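PDB 5FP1: tonb-dependent siderophore receptor from Acinetobacter baumannii, which probably binds iron-chelating siderophores at the outer membrane, possibly ferric enterobactin with micromolar affinity, and takes part in the first step of iron uptake. Local coordinates for residues A[207-212]-A[217-222]. Residues are numbered along the deposited sequence; the frame is centred on the assembly and turned at random.
Sequences ITFGLD and ATLSYY
Strands 197-209 and 215-226 form a beta hairpin in the transmembrane barrel, and I207, T208 and F209 pair with L219, T218 and A217 at its turn end. An angle of 171° between the short strand segments establishes the antiparallel sense. I207 and L219 are a hydrogen-bonded pair, I207 N to L219 O and L219 N to I207 O both measuring 2.9 Å. F209 and A217 form the next such pair: F209 N reaches A217 O at 2.8 Å, whereas the return bond from A217 N to F209 O is longer, 3.1 Å, its donor tilted 29° from the carbonyl plane.

Between them lies the non-hydrogen-bonded pair T208 and T218, whose side chains run alongside each other and bring OG1 of T208 to 2.7 Å from OG1 of T218, at hydrogen-bonding distance, though T208 OG1 also lies 3.2 Å from A217 O, leaving its proton's partner unsettled. Different first torsions bring the two together: OG1 is anti to the backbone N in T208 (chi1 -164°), to the carbonyl carbon in T218. T218 touches V143, and Y222 further along the same face meets F112 of the plug, consistent with an inward-facing side.

The other face is apolar. I207 CG2 lies 4.1 Å from L219 CB, and L219 CD1 meets the edge of the F209 ring near its plane, 4.2 Å from CE1. A217 and L219 continue this surface onto L276 and I274 of strand 264-279. Hydroxyls on one face and hydrocarbon on the other are consistent with an amphipathic barrel wall whose apolar side faces the membrane.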
loop_
_atom_site.group_PDB
_atom_site.type_symbol
_atom_site.label_atom_id
_atom_site.label_comp_id
_atom_site.label_asym_id
_atom_site.label_seq_id
_atom_site.Cartn_x
_atom_site.Cartn_y
_atom_site.Cartn_z
ATOM N N ILE A 207 9.100 5.160 -24.139
ATOM C CA ILE A 207 9.700 6.101 -25.072
ATOM C C ILE A 207 8.950 7.403 -25.045
ATOM O O ILE A 207 7.734 7.419 -24.900
ATOM C CB ILE A 207 9.760 5.487 -26.498
ATOM C CG1 ILE A 207 10.448 6.451 -27.484
ATOM C CG2 ILE A 207 8.392 5.098 -27.003
ATOM C CD1 ILE A 207 10.718 5.780 -28.820
ATOM N N THR A 208 9.698 8.496 -25.101
ATOM C CA THR A 208 9.113 9.833 -25.047
ATOM C C THR A 208 9.580 10.667 -26.262
ATOM O O THR A 208 10.685 10.463 -26.774
ATOM C CB THR A 208 9.419 10.521 -23.698
ATOM O OG1 THR A 208 8.555 11.647 -23.505
ATOM C CG2 THR A 208 10.840 10.970 -23.585
ATOM N N PHE A 209 8.688 11.542 -26.724
ATOM C CA PHE A 209 8.866 12.343 -27.932
ATOM C C PHE A 209 8.606 13.814 -27.590
ATOM O O PHE A 209 7.734 14.112 -26.759
ATOM C CB PHE A 209 7.866 11.926 -28.990
ATOM C CG PHE A 209 7.885 10.458 -29.328
ATOM C CD1 PHE A 209 7.118 9.551 -28.611
ATOM C CD2 PHE A 209 8.634 9.989 -30.403
ATOM C CE1 PHE A 209 7.116 8.210 -28.933
ATOM C CE2 PHE A 209 8.635 8.646 -30.737
ATOM C CZ PHE A 209 7.871 7.755 -30.006
ATOM N N GLY A 210 9.338 14.732 -28.228
ATOM C CA GLY A 210 9.062 16.172 -28.051
ATOM C C GLY A 210 9.702 16.773 -26.818
ATOM O O GLY A 210 9.295 17.844 -26.337
ATOM N N LEU A 211 10.729 16.110 -26.309
ATOM C CA LEU A 211 11.459 16.642 -25.187
ATOM C C LEU A 211 11.816 18.093 -25.455
ATOM O O LEU A 211 12.233 18.436 -26.563
ATOM C CB LEU A 211 12.727 15.846 -24.934
ATOM C CG LEU A 211 12.562 14.497 -24.248
ATOM C CD1 LEU A 211 13.860 13.702 -24.377
ATOM C CD2 LEU A 211 12.162 14.686 -22.788
ATOM N N ASP A 212 11.642 18.932 -24.435
ATOM C CA ASP A 212 12.001 20.353 -24.503
ATOM C C ASP A 212 11.230 21.121 -25.561
ATOM O O ASP A 212 11.687 22.153 -26.020
ATOM C CB ASP A 212 13.502 20.522 -24.744
ATOM C CG ASP A 212 14.333 20.073 -23.564
ATOM O OD1 ASP A 212 13.853 20.204 -22.418
ATOM O OD2 ASP A 212 15.463 19.587 -23.779
ATOM N N ALA A 217 4.774 13.463 -26.079
ATOM C CA ALA A 217 4.037 12.213 -26.016
ATOM C C ALA A 217 4.944 11.202 -25.345
ATOM O O ALA A 217 6.157 11.188 -25.599
ATOM C CB ALA A 217 3.618 11.746 -27.386
ATOM N N THR A 218 4.365 10.381 -24.461
ATOM C CA THR A 218 5.124 9.343 -23.747
ATOM C C THR A 218 4.310 8.049 -23.801
ATOM O O THR A 218 3.113 8.060 -23.497
ATOM C CB THR A 218 5.437 9.772 -22.311
ATOM O OG1 THR A 218 6.166 11.003 -22.321
ATOM C CG2 THR A 218 6.292 8.737 -21.560
ATOM N N LEU A 219 4.943 6.980 -24.302
ATOM C CA LEU A 219 4.366 5.638 -24.368
ATOM C C LEU A 219 5.139 4.772 -23.372
ATOM O O LEU A 219 6.375 4.727 -23.381
ATOM C CB LEU A 219 4.535 5.011 -25.756
ATOM C CG LEU A 219 4.039 5.811 -26.948
ATOM C CD1 LEU A 219 4.358 5.076 -28.239
ATOM C CD2 LEU A 219 2.551 6.040 -26.838
ATOM N N SER A 220 4.431 4.071 -22.494
ATOM C CA SER A 220 5.146 3.254 -21.529
ATOM C C SER A 220 4.417 1.943 -21.259
ATOM O O SER A 220 3.215 1.817 -21.509
ATOM C CB SER A 220 5.398 4.046 -20.246
ATOM O OG SER A 220 4.205 4.231 -19.574
ATOM N N TYR A 221 5.186 0.958 -20.814
ATOM C CA TYR A 221 4.670 -0.354 -20.535
ATOM C C TYR A 221 5.376 -0.850 -19.303
ATOM O O TYR A 221 6.559 -0.554 -19.086
ATOM C CB TYR A 221 4.952 -1.280 -21.722
ATOM C CG TYR A 221 4.628 -2.735 -21.508
ATOM C CD1 TYR A 221 3.300 -3.161 -21.325
ATOM C CD2 TYR A 221 5.626 -3.712 -21.527
ATOM C CE1 TYR A 221 2.999 -4.501 -21.149
ATOM C CE2 TYR A 221 5.320 -5.053 -21.345
ATOM C CZ TYR A 221 4.012 -5.441 -21.143
ATOM O OH TYR A 221 3.696 -6.781 -20.987
ATOM N N TYR A 222 4.639 -1.613 -18.493
ATOM C CA TYR A 222 5.150 -2.193 -17.280
ATOM C C TYR A 222 4.651 -3.627 -17.212
ATOM O O TYR A 222 3.479 -3.901 -17.473
ATOM C CB TYR A 222 4.652 -1.418 -16.051
ATOM C CG TYR A 222 5.153 -1.982 -14.731
ATOM C CD1 TYR A 222 6.430 -1.718 -14.289
ATOM C CD2 TYR A 222 4.342 -2.791 -13.934
ATOM C CE1 TYR A 222 6.904 -2.233 -13.096
ATOM C CE2 TYR A 222 4.809 -3.309 -12.740
ATOM C CZ TYR A 222 6.088 -3.027 -12.316
ATOM O OH TYR A 222 6.569 -3.521 -11.109
#